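Local coordinates for protein hepatocyte growth factor-regulated tyrosine kinase substrate (Drosophila melanogaster, PDB 1DVP) that is essential for endosomal membrane invagination and multivesicular body formation, promoting degradation of activated tyrosine kinase receptors and binding ubiquitin and phosphatidylinositol, at residues 180-185 and 196-201; 49-54 and 88-93; 4-9 and 27-32. All coordinates share one frame; numbering follows the deposited sequence.

Contact 1 (180-185 and 196-201); sequences CRNCGQ and CPLPKY. With ZN (zinc ion), chain C.
With chi1 at -66°, Tyr201 sets CG anti to its carbonyl carbon and beside its backbone N, and Leu198 places its own CG in the same way; from there both side chains run to the loop 180-185, one with its hydroxyl and edge at carbonyls, the other with its two methyls against Arg181 and Asn182. The Tyr201 hydroxyl donates to the backbone, OH lying 3.2 Å from Asn182 O, in the carbonyl plane and on a lone pair, with a C=O...donor angle of 141°. That oxygen lies in the ring plane, at its edge. Arg181 O is a second edge neighbour, 3.7 Å from Tyr201 CE2, so successive carbonyls of the loop border one aromatic rim. Leu198 CD1 rests on Arg181 CB at 3.8 Å, while CD2 packs against the side-chain end of Asn182, which crosses Tyr201 at about a right angle.

The gripped loop is the zinc knuckle of a CxxC pair in the FYVE finger. Zinc is bound by Cys180 SG at 2.3 Å and Cys183 SG at 2.4 Å, and Cys210 and Cys213 complete the site. Cys183 N donates to Cys180 SG over 3.5 Å with an N-H...S angle of 160°, and Asn182 N adds a weak bond to the same sulfur, an arrangement that probably spreads the thiolate charge. The tyrosine therefore holds a carbonyl inside the knuckle, one residue from a zinc ligand. Leu198, at the end of strand 194-198, also packs on Val207 of the antiparallel strand 206-209 and on Leu217 of helix 211-219, the helix whose Cys213 touches Asn182.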
loop_
_atom_site.group_PDB
_atom_site.type_symbol
_atom_site.label_atom_id
_atom_site.label_comp_id
_atom_site.label_asym_id
_atom_site.label_seq_id
_atom_site.Cartn_x
_atom_site.Cartn_y
_atom_site.Cartn_z
ATOM N N CYS A 180 3.014 -1.099 -6.085
ATOM C CA CYS A 180 3.293 -2.430 -6.600
ATOM C C CYS A 180 3.293 -3.297 -5.318
ATOM O O CYS A 180 4.032 -3.003 -4.371
ATOM C CB CYS A 180 4.702 -2.511 -7.178
ATOM S SG CYS A 180 5.271 -4.184 -7.600
ATOM N N ARG A 181 2.562 -4.380 -5.313
ATOM C CA ARG A 181 2.566 -5.248 -4.130
ATOM C C ARG A 181 3.837 -6.097 -3.989
ATOM O O ARG A 181 4.044 -6.669 -2.937
ATOM C CB ARG A 181 1.346 -6.158 -4.169
ATOM C CG ARG A 181 0.136 -5.525 -3.685
ATOM C CD ARG A 181 -0.350 -4.397 -4.536
ATOM N NE ARG A 181 -1.707 -4.046 -4.112
ATOM C CZ ARG A 181 -2.366 -2.938 -4.420
ATOM N NH1 ARG A 181 -1.845 -1.967 -5.178
ATOM N NH2 ARG A 181 -3.603 -2.802 -3.938
ATOM N N ASN A 182 4.681 -6.213 -5.025
ATOM C CA ASN A 182 5.919 -6.964 -4.900
ATOM C C ASN A 182 7.088 -6.129 -4.367
ATOM O O ASN A 182 7.850 -6.621 -3.515
ATOM C CB ASN A 182 6.380 -7.572 -6.249
ATOM C CG ASN A 182 7.507 -8.596 -6.075
ATOM O OD1 ASN A 182 8.568 -8.502 -6.719
ATOM N ND2 ASN A 182 7.295 -9.573 -5.186
ATOM N N CYS A 183 7.262 -4.882 -4.829
ATOM C CA CYS A 183 8.426 -4.104 -4.334
ATOM C C CYS A 183 8.032 -2.941 -3.436
ATOM O O CYS A 183 8.880 -2.298 -2.853
ATOM C CB CYS A 183 9.290 -3.578 -5.497
ATOM S SG CYS A 183 8.480 -2.400 -6.657
ATOM N N GLY A 184 6.733 -2.649 -3.360
ATOM C CA GLY A 184 6.291 -1.555 -2.489
ATOM C C GLY A 184 6.467 -0.130 -3.021
ATOM O O GLY A 184 6.089 0.815 -2.347
ATOM N N GLN A 185 7.063 0.048 -4.209
ATOM C CA GLN A 185 7.210 1.420 -4.759
ATOM C C GLN A 185 5.878 1.920 -5.317
ATOM O O GLN A 185 4.958 1.094 -5.510
ATOM C CB GLN A 185 8.245 1.447 -5.900
ATOM C CG GLN A 185 9.653 1.635 -5.335
ATOM C CD GLN A 185 9.824 3.054 -4.797
ATOM O OE1 GLN A 185 8.960 3.985 -4.986
ATOM N NE2 GLN A 185 10.917 3.255 -4.155
ATOM N N CYS A 196 -0.582 -10.342 -10.873
ATOM C CA CYS A 196 -0.211 -11.738 -10.701
ATOM C C CYS A 196 -0.221 -12.070 -9.217
ATOM O O CYS A 196 -0.245 -11.176 -8.350
ATOM C CB CYS A 196 1.163 -12.051 -11.309
ATOM S SG CYS A 196 2.574 -11.327 -10.467
ATOM N N PRO A 197 -0.254 -13.377 -8.904
ATOM C CA PRO A 197 -0.269 -13.712 -7.480
ATOM C C PRO A 197 1.112 -13.611 -6.870
ATOM O O PRO A 197 2.111 -13.578 -7.593
ATOM C CB PRO A 197 -0.864 -15.136 -7.464
ATOM C CG PRO A 197 -0.494 -15.687 -8.781
ATOM C CD PRO A 197 -0.659 -14.518 -9.738
ATOM N N LEU A 198 1.185 -13.486 -5.546
ATOM C CA LEU A 198 2.488 -13.420 -4.889
ATOM C C LEU A 198 2.311 -14.388 -3.750
ATOM O O LEU A 198 2.295 -14.035 -2.548
ATOM C CB LEU A 198 2.758 -12.012 -4.406
ATOM C CG LEU A 198 2.825 -11.000 -5.572
ATOM C CD1 LEU A 198 2.796 -9.595 -4.997
ATOM C CD2 LEU A 198 4.079 -11.208 -6.389
ATOM N N PRO A 199 2.204 -15.656 -4.126
ATOM C CA PRO A 199 1.992 -16.678 -3.103
ATOM C C PRO A 199 3.062 -16.751 -1.998
ATOM O O PRO A 199 2.780 -17.157 -0.872
ATOM C CB PRO A 199 1.783 -17.944 -3.941
ATOM C CG PRO A 199 2.660 -17.691 -5.170
ATOM C CD PRO A 199 2.504 -16.218 -5.460
ATOM N N LYS A 200 4.270 -16.308 -2.285
ATOM C CA LYS A 200 5.298 -16.353 -1.246
ATOM C C LYS A 200 5.069 -15.346 -0.140
ATOM O O LYS A 200 5.642 -15.465 0.956
ATOM C CB LYS A 200 6.687 -16.164 -1.831
ATOM C CG LYS A 200 7.223 -17.417 -2.430
ATOM C CD LYS A 200 8.235 -17.098 -3.525
ATOM C CE LYS A 200 8.212 -18.148 -4.693
ATOM N NZ LYS A 200 7.157 -17.821 -5.726
ATOM N N TYR A 201 4.253 -14.355 -0.425
ATOM C CA TYR A 201 3.892 -13.367 0.568
ATOM C C TYR A 201 2.514 -13.697 1.143
ATOM O O TYR A 201 1.928 -12.862 1.810
ATOM C CB TYR A 201 3.772 -11.952 -0.025
ATOM C CG TYR A 201 5.035 -11.345 -0.548
ATOM C CD1 TYR A 201 6.277 -11.805 -0.165
ATOM C CD2 TYR A 201 4.964 -10.250 -1.416
ATOM C CE1 TYR A 201 7.448 -11.182 -0.642
ATOM C CE2 TYR A 201 6.078 -9.635 -1.875
ATOM C CZ TYR A 201 7.330 -10.094 -1.494
ATOM O OH TYR A 201 8.431 -9.403 -1.950
HETATM ZN ZN ZN C . 7.406 -3.705 -8.297
#

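Contact 2 (49-54 and 88-93)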
loop_
_atom_site.group_PDB
_atom_site.type_symbol
_atom_site.label_atom_id
_atom_site.label_comp_id
_atom_site.label_asym_id
_atom_site.label_seq_id
_atom_site.Cartn_x
_atom_site.Cartn_y
_atom_site.Cartn_z
ATOM N N LYS A 49 13.160 -36.961 6.204
ATOM C CA LYS A 49 12.481 -38.125 5.644
ATOM C C LYS A 49 11.840 -37.831 4.294
ATOM O O LYS A 49 11.851 -38.676 3.392
ATOM C CB LYS A 49 11.434 -38.626 6.608
ATOM C CG LYS A 49 12.055 -39.083 7.904
ATOM C CD LYS A 49 11.032 -39.607 8.871
ATOM C CE LYS A 49 11.709 -40.048 10.169
ATOM N NZ LYS A 49 10.696 -40.561 11.150
ATOM N N LYS A 50 11.294 -36.627 4.155
ATOM C CA LYS A 50 10.658 -36.229 2.909
ATOM C C LYS A 50 11.730 -35.973 1.849
ATOM O O LYS A 50 11.483 -36.175 0.662
ATOM C CB LYS A 50 9.778 -34.993 3.109
ATOM C CG LYS A 50 8.558 -35.238 3.975
ATOM C CD LYS A 50 7.545 -36.209 3.357
ATOM C CE LYS A 50 6.406 -36.433 4.345
ATOM N NZ LYS A 50 5.442 -37.502 3.928
ATOM N N MET A 51 12.912 -35.531 2.281
ATOM C CA MET A 51 14.011 -35.320 1.344
ATOM C C MET A 51 14.325 -36.680 0.714
ATOM O O MET A 51 14.605 -36.773 -0.489
ATOM C CB MET A 51 15.256 -34.786 2.058
ATOM C CG MET A 51 15.216 -33.288 2.390
ATOM S SD MET A 51 16.597 -32.760 3.475
ATOM C CE MET A 51 18.045 -33.115 2.315
ATOM N N ASN A 52 14.237 -37.733 1.530
ATOM C CA ASN A 52 14.517 -39.087 1.060
ATOM C C ASN A 52 13.325 -39.791 0.416
ATOM O O ASN A 52 13.291 -41.040 0.331
ATOM C CB ASN A 52 15.068 -39.960 2.197
ATOM C CG ASN A 52 16.408 -39.446 2.755
ATOM O OD1 ASN A 52 17.328 -39.120 2.012
ATOM N ND2 ASN A 52 16.510 -39.391 4.071
ATOM N N SER A 53 12.343 -39.012 -0.039
ATOM C CA SER A 53 11.184 -39.594 -0.700
ATOM C C SER A 53 11.643 -40.097 -2.070
ATOM O O SER A 53 12.450 -39.447 -2.743
ATOM C CB SER A 53 10.097 -38.558 -0.909
ATOM O OG SER A 53 8.955 -39.160 -1.502
ATOM N N PRO A 54 11.154 -41.272 -2.485
ATOM C CA PRO A 54 11.531 -41.837 -3.784
ATOM C C PRO A 54 10.971 -41.021 -4.927
ATOM O O PRO A 54 11.364 -41.192 -6.068
ATOM C CB PRO A 54 10.928 -43.230 -3.750
ATOM C CG PRO A 54 10.869 -43.537 -2.251
ATOM C CD PRO A 54 10.436 -42.252 -1.656
ATOM N N GLU A 88 27.469 -32.156 5.801
ATOM C CA GLU A 88 28.110 -33.278 5.142
ATOM C C GLU A 88 27.030 -34.171 4.567
ATOM O O GLU A 88 27.178 -34.707 3.469
ATOM C CB GLU A 88 28.981 -34.025 6.139
ATOM C CG GLU A 88 30.294 -33.307 6.434
ATOM C CD GLU A 88 31.132 -34.027 7.471
ATOM O OE1 GLU A 88 31.017 -33.712 8.678
ATOM O OE2 GLU A 88 31.900 -34.931 7.078
ATOM N N MET A 89 25.932 -34.305 5.308
ATOM C CA MET A 89 24.782 -35.101 4.867
ATOM C C MET A 89 24.260 -34.455 3.583
ATOM O O MET A 89 23.987 -35.126 2.589
ATOM C CB MET A 89 23.658 -35.080 5.912
ATOM C CG MET A 89 22.511 -34.091 5.571
ATOM S SD MET A 89 21.045 -34.733 4.599
ATOM C CE MET A 89 19.877 -34.766 5.986
ATOM N N PHE A 90 24.120 -33.137 3.615
ATOM C CA PHE A 90 23.624 -32.447 2.457
ATOM C C PHE A 90 24.480 -32.833 1.292
ATOM O O PHE A 90 24.008 -33.022 0.168
ATOM C CB PHE A 90 23.668 -30.945 2.696
ATOM C CG PHE A 90 22.569 -30.458 3.590
ATOM C CD1 PHE A 90 22.744 -29.340 4.393
ATOM C CD2 PHE A 90 21.338 -31.116 3.616
ATOM C CE1 PHE A 90 21.697 -28.879 5.216
ATOM C CE2 PHE A 90 20.309 -30.668 4.424
ATOM C CZ PHE A 90 20.488 -29.545 5.227
ATOM N N SER A 91 25.758 -32.991 1.576
ATOM C CA SER A 91 26.677 -33.332 0.519
ATOM C C SER A 91 26.450 -34.720 -0.046
ATOM O O SER A 91 26.268 -34.877 -1.265
ATOM C CB SER A 91 28.103 -33.207 1.005
ATOM O OG SER A 91 28.930 -33.140 -0.130
ATOM N N SER A 92 26.461 -35.729 0.819
ATOM C CA SER A 92 26.266 -37.084 0.328
ATOM C C SER A 92 24.913 -37.220 -0.313
ATOM O O SER A 92 24.755 -37.944 -1.290
ATOM C CB SER A 92 26.417 -38.119 1.444
ATOM O OG SER A 92 26.140 -37.572 2.721
ATOM N N PHE A 93 23.939 -36.500 0.231
ATOM C CA PHE A 93 22.587 -36.532 -0.286
ATOM C C PHE A 93 22.551 -36.119 -1.749
ATOM O O PHE A 93 22.046 -36.852 -2.594
ATOM C CB PHE A 93 21.695 -35.598 0.542
ATOM C CG PHE A 93 20.305 -35.423 -0.018
ATOM C CD1 PHE A 93 19.320 -36.394 0.184
ATOM C CD2 PHE A 93 19.980 -34.288 -0.755
ATOM C CE1 PHE A 93 18.036 -36.233 -0.337
ATOM C CE2 PHE A 93 18.698 -34.124 -1.281
ATOM C CZ PHE A 93 17.731 -35.100 -1.067
#
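Met51 and Phe93 meet as methyl on ring face: CE of Met51 sits over the middle of the Phe93 ring, 3.7 Å from the centroid and 8° off the normal, a well-centred CH-pi contact. The bend at chi3, 64°, turns CE to this place, while the sulfur stays farther from the ring, Met51 SD lying 5.3 Å from the Phe93 centroid in the wider Met-aromatic arrangement. Phe90 is turned differently against the same methyl. It presents an edge, Phe90 CE2 lying 3.9 Å from Met51 CE with the methyl near the ring plane. A third neighbour is sulfur, Met89 SD at 4.1 Å from Met51 CE, so one methyl group is met by an aromatic face, an aromatic edge and a thioether.

This packing joins the end of helix 40-51 to helix 84-96 within the right-handed helical superhelix of the VHS domain, with helix 56-72 nearby, where Ser62 touches Met51 and Leu66 touches Phe90.

Phe93 also turns a rim to the C-terminal end of helix 40-51. Met51 O lies in the ring plane at the edge, 3.5 Å from Phe93 CE1, and accepts a hydrogen bond from Ser59 OG. Asn52, the first residue to leave helical geometry, brings OD1 to the same edge, 3.8 Å from Phe93 CE1, its amide plane inclined by 59° to the ring. Both oxygens have CE1 as their nearest ring atom; Val102 of helix 100-116 also packs on Phe93.

Contact 3 (4-9 and 27-32); sequences SSFCKN and LLICDE
Ser5 meets Glu32 through a short side-chain bond, its OG donating to Glu32 OE2 over 2.9 Å nearly along the C-O axis of that oxygen. The residue stands in the first turn of helix 5-14, just after the N-cap Ser4, whose OG accepts from Cys7 N at 3.2 Å. The first torsion of Ser5, with OG anti to the backbone N, sets that oxygen against the carboxylate.

Phe6 comes next and works on two levels. Its CA lies 3.3 Å from Glu32 OE1, so the carboxylate is close to the backbone at the start of the helix, where the helix end would probably favour its negative charge. Farther out, the ring turns its edge to Ile29, with CE1 of Phe6 3.7 Å from CG2 of Ile29, a methyl lying in the ring plane. Ala43 and Ala46 of helix 40-51 also pack on this ring.

The pieces 5-9 and 27-32 of the first two VHS helices run nearly antiparallel, at 153°, with their axes 9.5 Å apart.

One turn on, Asn9 bonds OE1 of the same carboxylate. Its ND2 donates to Glu32 OE1 over 2.8 Å, with an N-H...acceptor angle of 154°; the acceptor lies close to the amide plane, while the nitrogen stands above the carboxylate plane, tilted 43° out of it. Glu32 is buried, and its carboxylate is held by a donor from each of two successive turns. The other branch of the amide, Asn9 OD1, touches the methyl CD1 of Leu28 at 3.5 Å, and Asn9 CB packs against Ile29 CG1.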
loop_
_atom_site.group_PDB
_atom_site.type_symbol
_atom_site.label_atom_id
_atom_site.label_comp_id
_atom_site.label_asym_id
_atom_site.label_seq_id
_atom_site.Cartn_x
_atom_site.Cartn_y
_atom_site.Cartn_z
ATOM N N SER A 4 -0.054 -34.727 14.220
ATOM C CA SER A 4 0.224 -33.315 14.410
ATOM C C SER A 4 -0.098 -32.521 13.151
ATOM O O SER A 4 0.117 -32.977 12.023
ATOM C CB SER A 4 1.679 -33.080 14.797
ATOM O OG SER A 4 2.530 -33.096 13.664
ATOM N N SER A 5 -0.649 -31.336 13.371
ATOM C CA SER A 5 -1.010 -30.412 12.312
ATOM C C SER A 5 0.211 -30.204 11.407
ATOM O O SER A 5 0.088 -30.185 10.194
ATOM C CB SER A 5 -1.470 -29.079 12.938
ATOM O OG SER A 5 -1.662 -28.086 11.958
ATOM N N PHE A 6 1.382 -30.046 12.009
ATOM C CA PHE A 6 2.608 -29.892 11.254
ATOM C C PHE A 6 2.782 -31.013 10.196
ATOM O O PHE A 6 3.023 -30.728 9.026
ATOM C CB PHE A 6 3.815 -29.883 12.193
ATOM C CG PHE A 6 5.130 -30.078 11.494
ATOM C CD1 PHE A 6 5.679 -29.072 10.709
ATOM C CD2 PHE A 6 5.809 -31.300 11.585
ATOM C CE1 PHE A 6 6.870 -29.277 10.022
ATOM C CE2 PHE A 6 7.011 -31.514 10.896
ATOM C CZ PHE A 6 7.540 -30.506 10.114
ATOM N N CYS A 7 2.659 -32.277 10.618
ATOM C CA CYS A 7 2.828 -33.378 9.692
ATOM C C CYS A 7 1.815 -33.338 8.545
ATOM O O CYS A 7 2.154 -33.643 7.409
ATOM C CB CYS A 7 2.816 -34.723 10.441
ATOM S SG CYS A 7 4.468 -35.086 11.180
ATOM N N LYS A 8 0.593 -32.922 8.816
ATOM C CA LYS A 8 -0.380 -32.851 7.738
ATOM C C LYS A 8 0.018 -31.733 6.757
ATOM O O LYS A 8 -0.184 -31.845 5.549
ATOM C CB LYS A 8 -1.792 -32.590 8.290
ATOM C CG LYS A 8 -2.837 -32.225 7.211
ATOM C CD LYS A 8 -3.836 -33.376 6.941
ATOM C CE LYS A 8 -4.631 -33.159 5.654
ATOM N NZ LYS A 8 -5.181 -31.773 5.584
ATOM N N ASN A 9 0.566 -30.642 7.282
ATOM C CA ASN A 9 0.973 -29.554 6.411
ATOM C C ASN A 9 2.196 -29.987 5.585
ATOM O O ASN A 9 2.301 -29.643 4.429
ATOM C CB ASN A 9 1.270 -28.269 7.226
ATOM C CG ASN A 9 0.018 -27.673 7.897
ATOM O OD1 ASN A 9 -1.067 -27.628 7.321
ATOM N ND2 ASN A 9 0.188 -27.196 9.131
ATOM N N LEU A 27 3.837 -21.705 4.574
ATOM C CA LEU A 27 3.773 -20.564 5.456
ATOM C C LEU A 27 3.217 -21.038 6.828
ATOM O O LEU A 27 3.638 -20.547 7.884
ATOM C CB LEU A 27 2.917 -19.446 4.804
ATOM C CG LEU A 27 3.598 -18.881 3.517
ATOM C CD1 LEU A 27 2.769 -17.767 2.904
ATOM C CD2 LEU A 27 5.044 -18.395 3.855
ATOM N N LEU A 28 2.272 -21.985 6.805
ATOM C CA LEU A 28 1.728 -22.563 8.058
ATOM C C LEU A 28 2.875 -23.290 8.826
ATOM O O LEU A 28 2.979 -23.180 10.060
ATOM C CB LEU A 28 0.595 -23.560 7.738
ATOM C CG LEU A 28 -0.827 -23.024 7.545
ATOM C CD1 LEU A 28 -1.782 -24.167 7.138
ATOM C CD2 LEU A 28 -1.340 -22.395 8.932
ATOM N N ILE A 29 3.718 -24.032 8.109
ATOM C CA ILE A 29 4.849 -24.725 8.722
ATOM C C ILE A 29 5.766 -23.693 9.404
ATOM O O ILE A 29 6.093 -23.846 10.566
ATOM C CB ILE A 29 5.633 -25.604 7.675
ATOM C CG1 ILE A 29 4.815 -26.859 7.366
ATOM C CG2 ILE A 29 7.050 -26.027 8.236
ATOM C CD1 ILE A 29 5.344 -27.689 6.265
ATOM N N CYS A 30 6.119 -22.612 8.700
ATOM C CA CYS A 30 6.975 -21.582 9.302
ATOM C C CYS A 30 6.367 -21.016 10.582
ATOM O O CYS A 30 7.058 -20.886 11.575
ATOM C CB CYS A 30 7.231 -20.467 8.293
ATOM S SG CYS A 30 8.165 -21.083 6.891
ATOM N N ASP A 31 5.085 -20.665 10.564
ATOM C CA ASP A 31 4.417 -20.168 11.776
ATOM C C ASP A 31 4.437 -21.214 12.919
ATOM O O ASP A 31 4.710 -20.877 14.086
ATOM C CB ASP A 31 2.960 -19.786 11.459
ATOM C CG ASP A 31 2.855 -18.428 10.735
ATOM O OD1 ASP A 31 3.801 -17.611 10.873
ATOM O OD2 ASP A 31 1.835 -18.197 10.063
ATOM N N GLU A 32 4.132 -22.485 12.592
ATOM C CA GLU A 32 4.123 -23.532 13.633
ATOM C C GLU A 32 5.483 -23.617 14.323
ATOM O O GLU A 32 5.533 -23.818 15.525
ATOM C CB GLU A 32 3.720 -24.915 13.068
ATOM C CG GLU A 32 2.333 -24.894 12.418
ATOM C CD GLU A 32 1.872 -26.189 11.716
ATOM O OE1 GLU A 32 2.461 -26.625 10.689
ATOM O OE2 GLU A 32 0.863 -26.750 12.196
#

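The three contacts follow one another along the chain as contact 3, contact 2 and contact 1, none nested in another. Contacts 3 and 2 both lie in the VHS domain, their centres 21 Å apart; helices 23-34 and 40-51, one from each, are consecutive. Contact 1 belongs to the FYVE finger, with its centre 32 Å from that of contact 2, on the opposite side of the chain's centre. It nevertheless meets contact 3, their centres 23 Å apart, since Pro199 and Lys200 pack on Leu27 of helix 23-34. That helix therefore faces both its own superhelix and the zinc finger. Contacts 1 and 3 also touch the second subunit, consistent with the homodimer seen in vitro.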